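PDB 2J4D: cryptochrome DASH, chloroplastic/mitochondrial from Arabidopsis thaliana, which repairs cyclobutane pyrimidine dimers in single-stranded DNA, carries FAD and a folate antenna, binds DNA without sequence specificity and may serve as a photoreceptor. Local coordinates for residues A[258-262]-A[263-267]; A[269-272]-A[273-276]; A[361-364]-A[365-368]; A[398-402]-A[403-407]. All coordinates share one frame; numbering follows the deposited sequence.

Contact 1 (A[258-262]-A[263-267])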
# COMPACT_ATOMS: atom_id res chain seq x y z
N ARG A 258 5.45 -1.87 -13.88
CA ARG A 258 6.57 -2.09 -12.97
C ARG A 258 6.82 -3.58 -12.76
O ARG A 258 7.97 -4.00 -12.60
CB ARG A 258 6.32 -1.39 -11.62
CG ARG A 258 7.39 -1.64 -10.55
CD ARG A 258 8.81 -1.28 -11.01
NE ARG A 258 9.79 -1.66 -9.99
CZ ARG A 258 11.10 -1.47 -10.08
NH1 ARG A 258 11.63 -0.88 -11.14
NH2 ARG A 258 11.89 -1.86 -9.08
N VAL A 259 5.75 -4.38 -12.73
CA VAL A 259 5.92 -5.82 -12.58
C VAL A 259 6.70 -6.31 -13.82
O VAL A 259 7.65 -7.07 -13.72
CB VAL A 259 4.56 -6.56 -12.49
CG1 VAL A 259 4.77 -8.06 -12.56
CG2 VAL A 259 3.89 -6.24 -11.15
N PHE A 260 6.29 -5.83 -14.99
CA PHE A 260 6.97 -6.20 -16.22
C PHE A 260 8.43 -5.72 -16.18
O PHE A 260 9.36 -6.47 -16.50
CB PHE A 260 6.26 -5.55 -17.41
CG PHE A 260 7.03 -5.61 -18.69
CD1 PHE A 260 7.12 -6.79 -19.41
CD2 PHE A 260 7.69 -4.48 -19.16
CE1 PHE A 260 7.86 -6.85 -20.59
CE2 PHE A 260 8.44 -4.53 -20.34
CZ PHE A 260 8.52 -5.72 -21.06
N GLU A 261 8.62 -4.48 -15.78
CA GLU A 261 9.96 -3.89 -15.73
C GLU A 261 10.95 -4.61 -14.82
O GLU A 261 12.07 -4.93 -15.22
CB GLU A 261 9.85 -2.43 -15.31
CG GLU A 261 11.17 -1.70 -15.24
CD GLU A 261 11.00 -0.25 -14.85
OE1 GLU A 261 10.80 0.04 -13.65
OE2 GLU A 261 11.04 0.61 -15.76
N TYR A 262 10.52 -4.88 -13.59
CA TYR A 262 11.37 -5.54 -12.61
C TYR A 262 11.61 -7.01 -12.92
O TYR A 262 12.74 -7.49 -12.87
CB TYR A 262 10.75 -5.40 -11.21
CG TYR A 262 11.67 -5.85 -10.11
CD1 TYR A 262 12.81 -5.11 -9.78
CD2 TYR A 262 11.45 -7.04 -9.42
CE1 TYR A 262 13.71 -5.55 -8.81
CE2 TYR A 262 12.34 -7.49 -8.44
CZ TYR A 262 13.46 -6.74 -8.14
OH TYR A 262 14.36 -7.19 -7.21
N PHE A 263 10.54 -7.73 -13.24
CA PHE A 263 10.64 -9.15 -13.54
C PHE A 263 11.27 -9.47 -14.89
O PHE A 263 12.27 -10.19 -14.97
CB PHE A 263 9.24 -9.80 -13.55
CG PHE A 263 8.67 -10.08 -12.19
CD1 PHE A 263 9.24 -9.52 -11.05
CD2 PHE A 263 7.54 -10.86 -12.06
CE1 PHE A 263 8.69 -9.75 -9.78
CE2 PHE A 263 6.97 -11.10 -10.80
CZ PHE A 263 7.54 -10.54 -9.66
N TRP A 264 10.67 -8.93 -15.94
CA TRP A 264 11.08 -9.25 -17.29
C TRP A 264 12.10 -8.38 -18.01
O TRP A 264 13.15 -8.88 -18.41
CB TRP A 264 9.82 -9.40 -18.14
CG TRP A 264 8.82 -10.36 -17.52
CD1 TRP A 264 7.73 -10.05 -16.75
CD2 TRP A 264 8.87 -11.80 -17.59
NE1 TRP A 264 7.10 -11.20 -16.33
CE2 TRP A 264 7.77 -12.29 -16.83
CE3 TRP A 264 9.73 -12.71 -18.22
CZ2 TRP A 264 7.52 -13.66 -16.68
CZ3 TRP A 264 9.47 -14.08 -18.07
CH2 TRP A 264 8.38 -14.54 -17.31
N LYS A 265 11.79 -7.11 -18.20
CA LYS A 265 12.71 -6.23 -18.91
C LYS A 265 14.09 -6.18 -18.26
O LYS A 265 15.11 -6.36 -18.93
CB LYS A 265 12.13 -4.81 -19.01
CG LYS A 265 13.01 -3.88 -19.83
CD LYS A 265 12.39 -2.49 -19.95
CE LYS A 265 13.38 -1.53 -20.62
NZ LYS A 265 12.82 -0.16 -20.70
N LYS A 266 14.12 -5.95 -16.96
CA LYS A 266 15.39 -5.88 -16.24
C LYS A 266 15.85 -7.21 -15.69
O LYS A 266 17.01 -7.34 -15.27
CB LYS A 266 15.31 -4.84 -15.11
CG LYS A 266 15.20 -3.42 -15.63
CD LYS A 266 15.10 -2.42 -14.49
CE LYS A 266 15.38 -1.03 -14.99
NZ LYS A 266 16.76 -0.97 -15.56
N ASP A 267 14.96 -8.21 -15.68
CA ASP A 267 15.31 -9.55 -15.20
C ASP A 267 15.99 -9.50 -13.83
O ASP A 267 16.98 -10.19 -13.57
CB ASP A 267 16.23 -10.20 -16.25
CG ASP A 267 16.32 -11.72 -16.11
OD1 ASP A 267 15.35 -12.35 -15.64
OD2 ASP A 267 17.37 -12.28 -16.50
O HOH W 1 12.81 0.45 -17.84
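The carbonyl oxygen of Phe-260 accepts from two successive amides, Trp-264 N at 2.8 Å and Lys-265 N at 3.0 Å, which reach it from opposite faces of its plane. The second bond spans five residues, as does the one from Lys-266 N to Glu-261 O at 2.9 Å. Helix 252-265, still regular where Phe-263 N meets Val-259 O, thus widens into a pi-type turn, and Asp-267 then leaves helical geometry with positive phi.

Apolar contacts accompany these bonds. Val-259 sets CG1 anti to its backbone nitrogen (chi1 171°), which lays this methyl over one face of the Phe-263 ring, 4.0 Å from CD2. The other ring neighbour comes edge to edge, Tyr-262 CD2 lying 3.7 Å from Phe-263 CD1. Phe-260 crosses Trp-264 at about a right angle, and its CE2 rests on Lys-265 CB.

Among the charged groups, Arg-258 NH1 forms a salt bridge with Glu-261 OE1 at 2.8 Å, the oxygen lying in the guanidinium plane. Glu-261 OE2 accepts a hydrogen bond from a water, which in turn accepts one from Lys-265 NZ; the same carboxylate oxygen also binds Ala-9 N, just beyond strand 4-7. On helix 299-312, Glu-305 holds Trp-264 NE1, Tyr-309 meets the indole edge-to-face, and Val-306 touches Phe-263.

Contact 2 (A[269-272]-A[273-276]); sequences LKVY and KETR. With FAD (flavin-adenine dinucleotide), chain C.
Tyr-272 and Arg-276 meet across the single turn of helix 272-275, whose N-cap position is Val-271 and which forms part of the FAD pocket. The Tyr-272 hydroxyl is engaged twice. It donates to the FAD phosphate oxygen O2A in a very short bond, modelled at 2.4 Å between Tyr-272 OH and O2A, and it accepts from Arg-276 NE at 3.3 Å with an N-H...O angle of 143°. A positive charge this close would probably polarise the hydroxyl toward the phosphate. Arg-276 gets there with CG wedged between its backbone nitrogen and carbonyl carbon (chi1 63°) and a bend further along the chain. Its guanidinium stands 74° from the phenol plane and keeps the hydroxyl oxygen in its own plane. Glu-325 makes a weak, long ion pair with Arg-276 NE.

Main-chain carbonyls are engaged as well. Tyr-272 O accepts from Arg-276 N at 2.9 Å and from Thr-275 N at 3.1 Å. Val-271 O receives two weak bonds, from Glu-274 N at 3.0 Å and Thr-275 N at 3.3 Å. Lys-273 N bonds to Ser-318 OG, and Thr-275 OG1 bonds to Tyr-284 O. Arg-276 CB packs obliquely against the phenol ring, 3.7 Å from Tyr-272 CE1.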
# COMPACT_ATOMS: atom_id res chain seq x y z
N LEU A 269 14.33 -10.14 -10.87
CA LEU A 269 13.70 -11.03 -9.90
C LEU A 269 14.64 -12.12 -9.40
O LEU A 269 14.60 -12.48 -8.22
CB LEU A 269 12.44 -11.67 -10.49
CG LEU A 269 11.69 -12.62 -9.54
CD1 LEU A 269 11.34 -11.89 -8.25
CD2 LEU A 269 10.43 -13.16 -10.23
N LYS A 270 15.49 -12.64 -10.29
CA LYS A 270 16.40 -13.71 -9.90
C LYS A 270 17.50 -13.32 -8.91
O LYS A 270 18.25 -14.19 -8.46
CB LYS A 270 17.04 -14.33 -11.14
CG LYS A 270 17.85 -13.37 -11.98
CD LYS A 270 18.51 -14.10 -13.13
CE LYS A 270 19.01 -13.14 -14.19
NZ LYS A 270 19.93 -12.13 -13.63
N VAL A 271 17.60 -12.04 -8.56
CA VAL A 271 18.62 -11.60 -7.59
C VAL A 271 17.99 -10.77 -6.48
O VAL A 271 18.69 -10.22 -5.62
CB VAL A 271 19.75 -10.76 -8.24
CG1 VAL A 271 20.42 -11.57 -9.33
CG2 VAL A 271 19.19 -9.45 -8.79
N TYR A 272 16.66 -10.71 -6.49
CA TYR A 272 15.89 -9.97 -5.51
C TYR A 272 16.34 -10.18 -4.06
O TYR A 272 16.59 -9.22 -3.33
CB TYR A 272 14.40 -10.32 -5.64
CG TYR A 272 13.57 -9.85 -4.47
CD1 TYR A 272 13.32 -8.49 -4.27
CD2 TYR A 272 13.12 -10.75 -3.51
CE1 TYR A 272 12.67 -8.04 -3.13
CE2 TYR A 272 12.47 -10.31 -2.36
CZ TYR A 272 12.25 -8.95 -2.17
OH TYR A 272 11.69 -8.50 -1.00
N LYS A 273 16.45 -11.43 -3.63
CA LYS A 273 16.83 -11.71 -2.25
C LYS A 273 18.19 -11.14 -1.84
O LYS A 273 18.37 -10.70 -0.71
CB LYS A 273 16.80 -13.22 -1.97
CG LYS A 273 17.03 -13.55 -0.50
CD LYS A 273 16.84 -15.03 -0.20
CE LYS A 273 16.98 -15.30 1.30
NZ LYS A 273 16.78 -16.73 1.65
N GLU A 274 19.15 -11.15 -2.76
CA GLU A 274 20.49 -10.64 -2.47
C GLU A 274 20.53 -9.11 -2.36
O GLU A 274 21.42 -8.56 -1.73
CB GLU A 274 21.46 -11.07 -3.57
CG GLU A 274 21.26 -12.49 -4.09
CD GLU A 274 22.07 -12.78 -5.35
OE1 GLU A 274 21.79 -13.80 -6.02
OE2 GLU A 274 22.98 -11.99 -5.68
N THR A 275 19.55 -8.44 -2.97
CA THR A 275 19.55 -6.97 -2.97
C THR A 275 18.48 -6.26 -2.14
O THR A 275 18.59 -5.06 -1.90
CB THR A 275 19.39 -6.45 -4.39
OG1 THR A 275 18.09 -6.80 -4.87
CG2 THR A 275 20.43 -7.09 -5.31
N ARG A 276 17.47 -7.00 -1.69
CA ARG A 276 16.35 -6.40 -0.95
C ARG A 276 16.65 -5.54 0.27
O ARG A 276 15.77 -4.84 0.76
CB ARG A 276 15.32 -7.48 -0.58
CG ARG A 276 15.84 -8.56 0.36
CD ARG A 276 14.68 -9.46 0.78
NE ARG A 276 13.69 -8.72 1.56
CZ ARG A 276 13.87 -8.33 2.82
NH1 ARG A 276 15.01 -8.62 3.44
NH2 ARG A 276 12.94 -7.62 3.44
PA FAD C . 9.83 -5.80 -1.42
O1A FAD C . 9.98 -5.78 -2.89
O2A FAD C . 10.98 -6.20 -0.57
O5B FAD C . 8.59 -6.74 -1.01
C5B FAD C . 7.57 -7.07 -1.97
C4B FAD C . 6.20 -6.82 -1.32
O4B FAD C . 6.11 -7.62 -0.15
C3B FAD C . 5.96 -5.39 -0.86
O3B FAD C . 5.58 -4.53 -1.92
C2B FAD C . 4.92 -5.60 0.20
O2B FAD C . 3.59 -5.62 -0.27
C1B FAD C . 5.36 -6.92 0.86
N9A FAD C . 6.21 -6.78 2.06
C8A FAD C . 7.58 -6.84 2.14
N7A FAD C . 8.03 -6.68 3.37
C5A FAD C . 6.90 -6.51 4.14
C6A FAD C . 6.72 -6.28 5.52
N6A FAD C . 7.70 -6.22 6.41
N1A FAD C . 5.42 -6.14 5.98
C2A FAD C . 4.37 -6.21 5.09
N3A FAD C . 4.47 -6.42 3.76
C4A FAD C . 5.76 -6.55 3.33
N1 FAD C . 4.49 -1.83 3.83
C2 FAD C . 3.32 -1.39 3.24
O2 FAD C . 2.87 -1.93 2.25
N3 FAD C . 2.65 -0.30 3.82
C4 FAD C . 3.09 0.38 4.95
O4 FAD C . 2.46 1.34 5.41
C4X FAD C . 4.30 -0.07 5.55
N5 FAD C . 4.82 0.55 6.69
C5X FAD C . 5.94 0.03 7.34
C6 FAD C . 6.39 0.58 8.54
C7 FAD C . 7.53 0.08 9.23
C7M FAD C . 7.96 0.71 10.52
C8 FAD C . 8.23 -1.04 8.65
C8M FAD C . 9.46 -1.65 9.31
C9 FAD C . 7.79 -1.60 7.43
C9A FAD C . 6.65 -1.09 6.76
N10 FAD C . 6.18 -1.64 5.52
C10 FAD C . 4.97 -1.18 4.95
C1' FAD C . 6.72 -2.95 5.03
C2' FAD C . 7.90 -2.88 4.04
O2' FAD C . 8.92 -2.05 4.56
C3' FAD C . 7.42 -2.34 2.70
O3' FAD C . 6.33 -3.13 2.18
C4' FAD C . 8.49 -2.32 1.59
O4' FAD C . 9.58 -1.48 1.97
C5' FAD C . 7.86 -1.81 0.30
O5' FAD C . 8.83 -1.81 -0.75
P FAD C . 9.03 -2.97 -1.81
O1P FAD C . 7.75 -3.06 -2.52
O2P FAD C . 10.20 -2.63 -2.67
O3P FAD C . 9.46 -4.28 -1.03

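Contact 3 (A[361-364]-A[365-368])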
# COMPACT_ATOMS: atom_id res chain seq x y z
N LYS A 361 9.62 18.66 20.23
CA LYS A 361 10.91 19.05 19.68
C LYS A 361 11.68 17.83 19.20
O LYS A 361 12.24 17.84 18.10
CB LYS A 361 11.74 19.80 20.72
CG LYS A 361 12.04 21.24 20.33
CD LYS A 361 13.24 21.78 21.11
CE LYS A 361 14.49 20.97 20.82
NZ LYS A 361 15.61 21.80 20.28
N LEU A 362 11.73 16.80 20.03
CA LEU A 362 12.43 15.58 19.65
C LEU A 362 11.79 15.01 18.40
O LEU A 362 12.47 14.67 17.44
CB LEU A 362 12.38 14.54 20.76
CG LEU A 362 13.54 14.56 21.75
CD1 LEU A 362 13.46 13.33 22.64
CD2 LEU A 362 14.86 14.58 21.00
N PHE A 363 10.46 14.91 18.42
CA PHE A 363 9.75 14.37 17.27
C PHE A 363 10.06 15.16 16.00
O PHE A 363 10.39 14.57 14.96
CB PHE A 363 8.24 14.37 17.51
CG PHE A 363 7.45 13.98 16.29
CD1 PHE A 363 7.53 12.69 15.78
CD2 PHE A 363 6.69 14.93 15.61
CE1 PHE A 363 6.87 12.35 14.60
CE2 PHE A 363 6.03 14.60 14.42
CZ PHE A 363 6.12 13.31 13.92
N GLU A 364 9.96 16.48 16.07
CA GLU A 364 10.22 17.28 14.89
C GLU A 364 11.61 17.10 14.29
O GLU A 364 11.78 17.19 13.08
CB GLU A 364 9.95 18.76 15.18
CG GLU A 364 8.49 19.00 15.55
CD GLU A 364 8.14 20.47 15.65
OE1 GLU A 364 9.05 21.29 15.89
OE2 GLU A 364 6.94 20.80 15.51
N SER A 365 12.61 16.84 15.14
CA SER A 365 13.98 16.65 14.64
C SER A 365 14.06 15.37 13.80
O SER A 365 14.81 15.31 12.83
CB SER A 365 14.98 16.60 15.80
OG SER A 365 14.81 15.45 16.61
N TRP A 366 13.29 14.36 14.20
CA TRP A 366 13.23 13.08 13.50
C TRP A 366 12.49 13.33 12.18
O TRP A 366 12.97 12.99 11.10
CB TRP A 366 12.44 12.08 14.35
CG TRP A 366 12.28 10.69 13.78
CD1 TRP A 366 13.21 9.68 13.78
CD2 TRP A 366 11.08 10.13 13.22
NE1 TRP A 366 12.66 8.53 13.26
CE2 TRP A 366 11.35 8.78 12.90
CE3 TRP A 366 9.80 10.64 12.95
CZ2 TRP A 366 10.39 7.93 12.34
CZ3 TRP A 366 8.84 9.79 12.39
CH2 TRP A 366 9.15 8.45 12.09
N ARG A 367 11.31 13.93 12.30
CA ARG A 367 10.46 14.24 11.16
C ARG A 367 11.18 15.07 10.10
O ARG A 367 11.12 14.77 8.90
CB ARG A 367 9.23 15.00 11.66
CG ARG A 367 8.21 15.33 10.58
CD ARG A 367 7.22 16.35 11.09
NE ARG A 367 7.83 17.68 11.18
CZ ARG A 367 7.28 18.71 11.80
NH1 ARG A 367 6.10 18.59 12.40
NH2 ARG A 367 7.92 19.88 11.85
N ASP A 368 11.88 16.11 10.55
CA ASP A 368 12.57 17.01 9.64
C ASP A 368 14.00 16.64 9.28
O ASP A 368 14.74 17.47 8.74
CB ASP A 368 12.52 18.44 10.17
CG ASP A 368 11.10 18.91 10.38
OD1 ASP A 368 10.19 18.39 9.70
OD2 ASP A 368 10.89 19.81 11.22
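Phe-363 and Trp-366 pack obliquely on the inner side of helix 360-367, whose other side carries a salt-bridge network of Glu-364, Arg-367 and Asp-368. The inner part is close: Phe-363 CE1 lies 3.8 Å from Trp-366 CE3, Arg-367 CB sits over one face of the phenyl ring, toward its rim, and Arg-367 CD lies 3.9 Å from Phe-363 CE2. A Phe-87 ring meets Phe-363 almost parallel, and Trp-366 NE1 bonds to Val-397 O. Ser-365 is drawn in too, since its OG, between backbone nitrogen and carbonyl carbon (chi1 67°), donates to Leu-362 O at 2.6 Å.

On the outer, partly exposed side Arg-367 grips Asp-368 firmly, side-on with two nitrogens. Arg-367 NE meets Asp-368 OD1 at 2.9 Å from above the carboxylate plane, whereas Arg-367 NH2 reaches Asp-368 OD2 on its syn side at 3.0 Å. With a serine in place of this arginine, Asp-368 would probably lose the mate of both carboxylate oxygens, and Phe-363 CE2 the methylene that packs on it. The looser pair is Glu-364 with Arg-367: they run alongside each other, Glu-364 CG over one guanidinium face, but the salt bridge from Glu-364 OE2 to Arg-367 NH2 is long, 3.9 Å.

Contact 4 (A[398-402]-A[403-407]); sequences CSFLV and RDMGL
The Phe-400 ring is approached obliquely by Asp-404 on its CD1 side and by Met-405 on its CE2 side. Asp-404 OD2 comes within 3.3 Å of Phe-400 CD1, the carboxylate turned 40° from the ring. Met-405 CG lies 3.5 Å from Phe-400 CE2, and Met-405 SD makes a Met-aromatic contact, 4.6 Å from the ring centroid and 63° off its normal. The phenyl reaches both because CG stands anti to the backbone nitrogen (chi1 -175°). An alanine at Phe-400 is likely to open a gap beside Asp-404 and Met-405 and cost the thioether its aromatic neighbour.

Polar ends are held elsewhere as well. A water accepts a hydrogen bond from Ser-399 OG and donates one to Asp-404 OD2 at 2.6 Å; Ser-399 OG is also hydrogen-bonded to Phe-448 N, and Tyr-447 OH bonds to Asp-404 OD1. Gly-435 O holds Arg-403 NH1.

Further on, Leu-401 CD2 packs 3.8 Å from Leu-407 CB. Phe-400 O accepts from Met-405 N at 2.8 Å, five residues on, and Leu-401 O from Leu-407 N at 3.0 Å, six on. A wider pi-type turn near the helix end, followed by Gly-406 with positive phi as the first non-helical residue, thus closes helix 391-404 in the FAD-binding domain.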
# COMPACT_ATOMS: atom_id res chain seq x y z
N CYS A 398 12.53 3.40 12.82
CA CYS A 398 11.54 3.01 13.83
C CYS A 398 12.26 2.73 15.16
O CYS A 398 11.85 3.22 16.22
CB CYS A 398 10.79 1.75 13.38
SG CYS A 398 9.89 0.92 14.72
N SER A 399 13.32 1.95 15.09
CA SER A 399 14.09 1.63 16.29
C SER A 399 14.66 2.91 16.90
O SER A 399 14.61 3.11 18.12
CB SER A 399 15.24 0.68 15.94
OG SER A 399 15.99 0.34 17.10
N PHE A 400 15.18 3.80 16.06
CA PHE A 400 15.75 5.05 16.55
C PHE A 400 14.72 5.90 17.31
O PHE A 400 15.00 6.39 18.42
CB PHE A 400 16.30 5.87 15.39
CG PHE A 400 17.02 7.12 15.83
CD1 PHE A 400 18.33 7.05 16.29
CD2 PHE A 400 16.38 8.35 15.80
CE1 PHE A 400 19.00 8.20 16.72
CE2 PHE A 400 17.04 9.51 16.22
CZ PHE A 400 18.35 9.43 16.68
N LEU A 401 13.55 6.07 16.72
CA LEU A 401 12.51 6.87 17.36
C LEU A 401 12.07 6.30 18.69
O LEU A 401 11.91 7.03 19.67
CB LEU A 401 11.29 7.00 16.44
CG LEU A 401 10.17 7.84 17.05
CD1 LEU A 401 9.52 8.68 15.97
CD2 LEU A 401 9.15 6.94 17.75
N VAL A 402 11.86 4.99 18.71
CA VAL A 402 11.41 4.31 19.91
C VAL A 402 12.47 4.10 20.99
O VAL A 402 12.25 4.41 22.16
CB VAL A 402 10.81 2.92 19.57
CG1 VAL A 402 10.52 2.14 20.85
CG2 VAL A 402 9.54 3.09 18.75
N ARG A 403 13.62 3.57 20.58
CA ARG A 403 14.68 3.25 21.54
C ARG A 403 15.72 4.32 21.83
O ARG A 403 16.12 4.49 22.98
CB ARG A 403 15.36 1.96 21.10
CG ARG A 403 14.35 0.81 20.96
CD ARG A 403 15.01 -0.55 20.83
NE ARG A 403 14.02 -1.61 20.98
CZ ARG A 403 13.08 -1.87 20.08
NH1 ARG A 403 13.01 -1.15 18.98
NH2 ARG A 403 12.19 -2.84 20.30
N ASP A 404 16.17 5.04 20.81
CA ASP A 404 17.16 6.08 21.03
C ASP A 404 16.52 7.38 21.48
O ASP A 404 17.05 8.06 22.36
CB ASP A 404 17.97 6.29 19.75
CG ASP A 404 18.82 5.09 19.40
OD1 ASP A 404 19.73 4.76 20.20
OD2 ASP A 404 18.57 4.46 18.35
N MET A 405 15.37 7.72 20.91
CA MET A 405 14.67 8.94 21.28
C MET A 405 13.65 8.74 22.39
O MET A 405 13.25 9.70 23.05
CB MET A 405 13.98 9.55 20.06
CG MET A 405 14.94 9.95 18.96
SD MET A 405 14.10 10.80 17.63
CE MET A 405 14.29 12.48 18.13
N GLY A 406 13.23 7.49 22.60
CA GLY A 406 12.26 7.19 23.64
C GLY A 406 10.87 7.76 23.41
O GLY A 406 10.11 7.99 24.36
N LEU A 407 10.50 7.98 22.15
CA LEU A 407 9.19 8.55 21.83
C LEU A 407 8.05 7.55 21.66
O LEU A 407 8.26 6.40 21.30
CB LEU A 407 9.27 9.41 20.57
CG LEU A 407 10.16 10.65 20.65
CD1 LEU A 407 10.21 11.34 19.29
CD2 LEU A 407 9.60 11.60 21.70
O HOH W 2 17.97 2.28 17.07

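Each of the four contacts is local to one helix or turn, so along the chain they run in series and none crosses or nests in another. Contact 1 lies near the end of helix 252-265 and contact 2 follows at once on helix 272-275; Tyr-262 OH touches Tyr-272 CD1, 3.4 Å away, joining the two turns beside the FAD phosphates. A long interval leads to contacts 3 and 4, whose centres are about 34 and 29 Å from that of contact 2. Their helices, 360-367 and 391-404, pack together within the FAD-binding domain, with Trp-366 CD2 3.5 Å from Leu-401 CD1 and Phe-363 CA beside Leu-407 CD1.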